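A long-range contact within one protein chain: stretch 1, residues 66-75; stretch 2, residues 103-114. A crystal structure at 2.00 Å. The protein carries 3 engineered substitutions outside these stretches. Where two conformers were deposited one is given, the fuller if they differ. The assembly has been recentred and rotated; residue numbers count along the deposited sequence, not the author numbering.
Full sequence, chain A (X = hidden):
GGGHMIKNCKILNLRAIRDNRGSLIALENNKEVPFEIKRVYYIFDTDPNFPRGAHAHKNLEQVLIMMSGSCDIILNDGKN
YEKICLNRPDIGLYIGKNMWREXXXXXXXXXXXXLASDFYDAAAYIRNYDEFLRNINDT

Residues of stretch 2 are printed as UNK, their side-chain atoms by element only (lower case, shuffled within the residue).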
ATOM      1  N   MET A  66       9.169   2.148   0.592  1.00 15.09           N
ATOM      2  CA  MET A  66       9.501   2.122   1.993  1.00 17.46           C
ATOM      3  C   MET A  66       8.586   3.124   2.704  1.00 18.68           C
ATOM      4  O   MET A  66       8.863   4.313   2.708  1.00 18.50           O
ATOM      5  CB  MET A  66      10.985   2.513   2.190  1.00 18.28           C
ATOM      6  CG  MET A  66      11.836   1.546   2.955  1.00 19.95           C
ATOM      7  SD  MET A  66      11.451  -0.202   2.762  1.00 20.28           S
ATOM      8  CE  MET A  66      11.544  -0.660   4.479  1.00 24.53           C
ATOM      9  N   MET A  67       7.504   2.620   3.268  1.00 18.33           N
ATOM     10  CA  MET A  67       6.576   3.409   4.056  1.00 22.44           C
ATOM     11  C   MET A  67       7.168   3.948   5.345  1.00 21.79           C
ATOM     12  O   MET A  67       6.755   4.997   5.823  1.00 21.83           O
ATOM     13  CB  MET A  67       5.349   2.576   4.424  1.00 26.78           C
ATOM     14  CG  MET A  67       4.430   2.320   3.267  1.00 36.29           C
ATOM     15  SD  MET A  67       3.502   3.779   2.783  1.00 46.41           S
ATOM     16  CE  MET A  67       3.251   4.683   4.300  1.00 39.28           C
ATOM     17  N   SER A  68       8.095   3.213   5.935  1.00 19.98           N
ATOM     18  CA  SER A  68       8.857   3.750   7.037  1.00 20.46           C
ATOM     19  C   SER A  68      10.158   3.037   7.159  1.00 17.62           C
ATOM     20  O   SER A  68      10.262   1.861   6.790  1.00 14.93           O
ATOM     21  CB  SER A  68       8.080   3.670   8.354  1.00 23.68           C
ATOM     22  OG  SER A  68       7.884   2.338   8.705  1.00 28.95           O
ATOM     23  N   GLY A  69      11.170   3.791   7.602  1.00 15.53           N
ATOM     24  CA  GLY A  69      12.488   3.262   7.759  1.00 17.03           C
ATOM     25  C   GLY A  69      13.221   2.969   6.462  1.00 17.36           C
ATOM     26  O   GLY A  69      12.957   3.571   5.447  1.00 19.98           O
ATOM     27  N   SER A  70      14.114   2.003   6.505  1.00 17.08           N
ATOM     28  CA  SER A  70      14.958   1.778   5.382  1.00 17.75           C
ATOM     29  C   SER A  70      15.351   0.334   5.184  1.00 15.88           C
ATOM     30  O   SER A  70      15.239  -0.515   6.061  1.00 16.45           O
ATOM     31  CB  SER A  70      16.195   2.667   5.423  1.00 17.55           C
ATOM     32  OG  SER A  70      17.077   2.191   6.395  0.75 17.61           O
ATOM     33  N   CYS A  71      15.796   0.077   3.967  1.00 16.80           N
ATOM     34  CA  CYS A  71      16.406  -1.201   3.594  1.00 18.11           C
ATOM     35  C   CYS A  71      17.252  -1.048   2.338  1.00 17.62           C
ATOM     36  O   CYS A  71      17.199  -0.033   1.686  1.00 19.14           O
ATOM     37  CB  CYS A  71      15.362  -2.308   3.376  1.00 16.47           C
ATOM     38  SG  CYS A  71      14.503  -2.149   1.806  1.00 20.36           S
ATOM     39  N   ASP A  72      18.040  -2.081   2.053  1.00 19.75           N
ATOM     40  CA  ASP A  72      18.800  -2.262   0.833  1.00 20.30           C
ATOM     41  C   ASP A  72      18.186  -3.409   0.062  1.00 24.27           C
ATOM     42  O   ASP A  72      17.830  -4.451   0.647  1.00 24.67           O
ATOM     43  CB  ASP A  72      20.268  -2.608   1.152  1.00 22.07           C
ATOM     44  CG  ASP A  72      20.956  -1.511   1.882  1.00 20.37           C
ATOM     45  OD1 ASP A  72      20.604  -0.331   1.627  1.00 22.62           O
ATOM     46  OD2 ASP A  72      21.807  -1.819   2.722  1.00 23.47           O
ATOM     47  N   ILE A  73      18.065  -3.178  -1.245  1.00 23.32           N
ATOM     48  CA  ILE A  73      17.647  -4.162  -2.224  1.00 28.61           C
ATOM     49  C   ILE A  73      18.811  -4.318  -3.158  1.00 24.49           C
ATOM     50  O   ILE A  73      19.237  -3.350  -3.801  1.00 21.71           O
ATOM     51  CB  ILE A  73      16.482  -3.734  -3.146  1.00 32.09           C
ATOM     52  CG1 ILE A  73      15.658  -2.606  -2.533  1.00 38.76           C
ATOM     53  CG2 ILE A  73      15.707  -4.969  -3.611  1.00 33.83           C
ATOM     54  CD1 ILE A  73      14.176  -2.860  -2.348  1.00 45.81           C
ATOM     55  N   ILE A  74      19.312  -5.543  -3.236  1.00 26.37           N
ATOM     56  CA  ILE A  74      20.238  -5.896  -4.270  1.00 24.52           C
ATOM     57  C   ILE A  74      19.461  -6.487  -5.439  1.00 22.67           C
ATOM     58  O   ILE A  74      18.768  -7.485  -5.321  1.00 23.09           O
ATOM     59  CB  ILE A  74      21.273  -6.859  -3.728  1.00 30.65           C
ATOM     60  CG1 ILE A  74      21.880  -6.251  -2.469  1.00 35.35           C
ATOM     61  CG2 ILE A  74      22.324  -7.148  -4.795  1.00 33.06           C
ATOM     62  CD1 ILE A  74      23.176  -6.912  -2.050  1.00 39.57           C
ATOM     63  N   LEU A  75      19.523  -5.813  -6.564  1.00 23.22           N
ATOM     64  CA  LEU A  75      18.895  -6.295  -7.779  1.00 23.74           C
ATOM     65  C   LEU A  75      19.951  -6.956  -8.666  1.00 25.21           C
ATOM     66  O   LEU A  75      21.124  -6.546  -8.636  1.00 25.33           O
ATOM     67  CB  LEU A  75      18.269  -5.138  -8.531  1.00 27.06           C
ATOM     68  CG  LEU A  75      17.128  -4.345  -7.897  1.00 26.79           C
ATOM     69  CD1 LEU A  75      16.844  -3.114  -8.743  1.00 27.42           C
ATOM     70  CD2 LEU A  75      15.874  -5.188  -7.841  1.00 27.90           C
ATOM     71  N   UNK A 103      16.392  -8.508  -0.372  1.00 25.49           N
ATOM     72  CA  UNK A 103      16.162  -7.372   0.520  1.00 23.38           C
ATOM     73  C   UNK A 103      16.807  -7.604   1.880  1.00 21.75           C
ATOM     74  O   UNK A 103      16.648  -8.662   2.473  1.00 27.42           O
ATOM     75  c   UNK A 103      14.688  -7.194   0.673  1.00 22.90           C
ATOM     76  c   UNK A 103      11.311  -7.445   0.274  1.00 32.47           C
ATOM     77  c   UNK A 103      13.961  -7.248  -0.647  1.00 24.43           C
ATOM     78  s   UNK A 103      12.440  -6.341  -0.534  1.00 25.93           S
ATOM     79  N   UNK A 104      17.544  -6.622   2.360  1.00 20.89           N
ATOM     80  CA  UNK A 104      18.342  -6.780   3.546  1.00 21.89           C
ATOM     81  C   UNK A 104      18.497  -5.457   4.268  1.00 18.87           C
ATOM     82  O   UNK A 104      17.991  -4.446   3.812  1.00 16.89           O
ATOM     83  c   UNK A 104      22.008  -7.024   2.061  1.00 35.27           C
ATOM     84  c   UNK A 104      22.896  -5.922   1.506  1.00 38.55           C
ATOM     85  c   UNK A 104      19.720  -7.373   3.163  1.00 26.16           C
ATOM     86  n   UNK A 104      24.308  -6.347   1.306  1.00 41.28           N
ATOM     87  c   UNK A 104      20.625  -6.427   2.372  1.00 30.55           C
ATOM     88  N   UNK A 105      19.215  -5.496   5.388  1.00 20.01           N
ATOM     89  CA  UNK A 105      19.417  -4.371   6.262  1.00 22.52           C
ATOM     90  C   UNK A 105      18.170  -3.540   6.475  1.00 18.10           C
ATOM     91  O   UNK A 105      18.267  -2.319   6.413  1.00 18.16           O
ATOM     92  c   UNK A 105      20.509  -3.458   5.687  1.00 25.93           C
ATOM     93  c   UNK A 105      21.821  -4.168   5.564  1.00 31.26           C
ATOM     94  n   UNK A 105      22.466  -4.054   4.396  1.00 34.18           N
ATOM     95  o   UNK A 105      22.247  -4.839   6.505  1.00 35.60           O
ATOM     96  N   UNK A 106      17.027  -4.171   6.726  1.00 15.45           N
ATOM     97  CA  UNK A 106      15.833  -3.410   7.126  1.00 17.42           C
ATOM     98  C   UNK A 106      16.154  -2.722   8.441  1.00 15.33           C
ATOM     99  O   UNK A 106      16.657  -3.367   9.344  1.00 17.32           O
ATOM    100  c   UNK A 106      12.954  -4.157   5.460  1.00 16.41           C
ATOM    101  c   UNK A 106      14.625  -5.829   5.355  1.00 16.72           C
ATOM    102  c   UNK A 106      14.602  -4.290   7.312  1.00 16.62           C
ATOM    103  c   UNK A 106      14.031  -4.774   6.026  1.00 16.74           C
ATOM    104  c   UNK A 106      14.126  -6.263   4.156  1.00 18.32           C
ATOM    105  c   UNK A 106      12.996  -5.665   3.613  1.00 17.08           C
ATOM    106  c   UNK A 106      12.402  -4.624   4.283  1.00 16.06           C
ATOM    107  N   UNK A 107      15.925  -1.428   8.540  1.00 16.18           N
ATOM    108  CA  UNK A 107      15.980  -0.827   9.862  1.00 16.60           C
ATOM    109  C   UNK A 107      14.885  -1.475  10.738  1.00 17.46           C
ATOM    110  O   UNK A 107      13.893  -2.021  10.235  1.00 15.23           O
ATOM    111  o   UNK A 107      14.569   1.002   9.265  1.00 16.08           O
ATOM    112  c   UNK A 107      15.828   0.672   9.768  1.00 16.79           C
ATOM    113  N   UNK A 108      15.123  -1.519  12.040  1.00 15.59           N
ATOM    114  CA  UNK A 108      14.235  -2.229  12.928  1.00 17.14           C
ATOM    115  C   UNK A 108      12.811  -1.700  12.839  1.00 17.81           C
ATOM    116  O   UNK A 108      12.599  -0.521  12.991  1.00 17.61           O
ATOM    117  c   UNK A 108      14.698  -2.013  14.346  1.00 18.01           C
ATOM    118  c   UNK A 108      12.099  -3.033  16.907  1.00 17.65           C
ATOM    119  c   UNK A 108      12.510  -4.311  17.173  1.00 19.64           C
ATOM    120  c   UNK A 108      12.784  -2.291  15.983  1.00 18.78           C
ATOM    121  c   UNK A 108      14.307  -4.093  15.621  1.00 20.49           C
ATOM    122  c   UNK A 108      13.916  -2.817  15.324  1.00 18.99           C
ATOM    123  c   UNK A 108      13.612  -4.858  16.526  1.00 20.86           C
ATOM    124  o   UNK A 108      11.860  -5.113  18.077  1.00 24.33           O
ATOM    125  N   UNK A 109      11.861  -2.575  12.540  1.00 16.97           N
ATOM    126  CA  UNK A 109      10.493  -2.191  12.428  1.00 16.47           C
ATOM    127  C   UNK A 109      10.177  -1.433  11.168  1.00 16.28           C
ATOM    128  O   UNK A 109       9.100  -0.895  11.062  1.00 14.48           O
ATOM    129  N   UNK A 110      11.052  -1.441  10.177  1.00 15.94           N
ATOM    130  CA  UNK A 110      10.748  -0.753   8.935  1.00 15.84           C
ATOM    131  C   UNK A 110       9.580  -1.407   8.227  1.00 14.62           C
ATOM    132  O   UNK A 110       9.303  -2.577   8.448  1.00 15.26           O
ATOM    133  c   UNK A 110      11.949  -0.750   8.010  1.00 17.46           C
ATOM    134  N   UNK A 111       8.910  -0.630   7.388  1.00 14.47           N
ATOM    135  CA  UNK A 111       7.708  -1.060   6.714  1.00 17.66           C
ATOM    136  C   UNK A 111       7.790  -0.854   5.232  1.00 14.79           C
ATOM    137  O   UNK A 111       8.012   0.244   4.762  1.00 17.82           O
ATOM    138  n   UNK A 111       6.152   1.124  11.198  1.00 40.04           N
ATOM    139  c   UNK A 111       4.967   0.044   9.280  1.00 32.44           C
ATOM    140  c   UNK A 111       6.469  -0.347   7.257  1.00 19.17           C
ATOM    141  c   UNK A 111       4.959   0.307  10.795  1.00 34.84           C
ATOM    142  c   UNK A 111       6.306  -0.517   8.762  1.00 25.47           C
ATOM    143  N   UNK A 112       7.541  -1.917   4.502  1.00 13.25           N
ATOM    144  CA  UNK A 112       7.638  -1.916   3.066  1.00 12.30           C
ATOM    145  C   UNK A 112       6.284  -2.210   2.466  1.00 11.78           C
ATOM    146  O   UNK A 112       5.708  -3.218   2.778  1.00 13.06           O
ATOM    147  c   UNK A 112       9.612  -4.536   1.094  1.00 12.23           C
ATOM    148  c   UNK A 112       8.589  -3.009   2.656  1.00 12.33           C
ATOM    149  c   UNK A 112       8.694  -3.340   1.160  1.00 12.28           C
ATOM    150  c   UNK A 112       9.247  -2.185   0.348  1.00 11.90           C
ATOM    151  N   UNK A 113       5.821  -1.330   1.591  1.00 11.97           N
ATOM    152  CA  UNK A 113       4.645  -1.475   0.786  1.00 12.63           C
ATOM    153  C   UNK A 113       5.017  -1.959  -0.614  1.00 13.98           C
ATOM    154  O   UNK A 113       5.982  -1.463  -1.234  1.00 14.32           O
ATOM    155  c   UNK A 113       2.095   1.212  -0.373  1.00 14.17           C
ATOM    156  c   UNK A 113       2.637  -0.200  -0.177  1.00 14.58           C
ATOM    157  c   UNK A 113       1.590  -1.071   0.491  1.00 15.47           C
ATOM    158  c   UNK A 113       3.906  -0.152   0.695  1.00 14.08           C
ATOM    159  N   UNK A 114       4.284  -2.960  -1.082  1.00 14.57           N
ATOM    160  CA  UNK A 114       4.537  -3.554  -2.401  1.00 16.49           C
ATOM    161  C   UNK A 114       3.262  -3.658  -3.161  1.00 17.74           C
ATOM    162  O   UNK A 114       2.303  -4.172  -2.638  1.00 17.04           O
ATOM    163  c   UNK A 114       5.215  -4.925  -2.362  1.00 16.82           C
ATOM    164  c   UNK A 114       5.408  -5.401  -3.785  1.00 19.64           C
ATOM    165  c   UNK A 114       6.547  -4.860  -1.647  1.00 15.39           C
TER
HETATM  166  O   HOH W   1      18.838   0.020   5.374  1.00 34.89           O

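Position 103 carries three carbons and a sulfur in an unbranched chain, carbon, carbon, sulfur, carbon, its second carbon packed near I73: methionine, M103, with CG 4.1 Å from I73 CG2.

Position 104 has four carbons in a row ending in nitrogen; the chain, extended beyond chi1, reaches across toward I74. That is lysine, K104, its NZ 3.6 Å from I74 CD1. Its backbone pairs both ways with D72, N to D72 O at 2.8 Å and O accepting from D72 N at 2.9 Å.

Position 105 has two carbons, the second bearing one oxygen and one nitrogen, and reaches the carboxylate of D72. The amide identifies asparagine, N105, whose ND2 donates to D72 OD2 at 2.9 Å. A water bridges its O to S70 OG.

Position 106 shows one carbon and a six-carbon ring without a heteroatom, C71 CB over the ring face: phenylalanine, F106, with CD2 3.7 Å from C71 CB.

Position 107 has one carbon and one oxygen, the oxygen accepting from S70 N, so serine, S107. That bond, S70 N to OG, is 3.0 Å, and S107 N donates to S70 O at 2.7 Å. The side chain thus takes the acceptor role that a backbone carbonyl fills in regular pairing.

Position 108 bears one carbon, then a six-carbon ring bearing one oxygen; it points away and touches nothing on stretch 1: tyrosine, Y108.

Position 109 has no side-chain atoms. It is glycine, G109, with the positive phi suited to the third place of the type II turn from S107 to position 110.

Position 110 has a single carbon, 3.6 Å from M66 CE: alanine, A110. Its N closes the turn onto S107 O at 2.9 Å.

Position 111 has four carbons ending in nitrogen, which curls back to S68 OG: lysine, K111. Its NZ donates to S68 OG at 3.3 Å, and its N to S68 O at 2.9 Å.

Position 112 has four carbons forked at the second, packed near M66: leucine, L112, with CD1 3.8 Å from M66 SD.

Position 113 has the same fork, its CB 3.6 Å from M67 CG: leucine, L113.

Position 114 is one carbon carrying two more, out of reach: valine, V114.

The contact works as two hydrogen-bonded antiparallel pairs, D72 with K104 and S68 with K111, joined through S70 and S107 and flanked by the non-hydrogen-bonded pairs I73 with M103 and M66 with L112. A bulge shifts the register between M66 and S68. At G69 a CB would clash with S107 OG and A110 CB. S68, D72 and the lysines share one face; M66, I73, M103 and L112 the other.

Stretch 2, residues 103-114: MKNFSYGAKLLV
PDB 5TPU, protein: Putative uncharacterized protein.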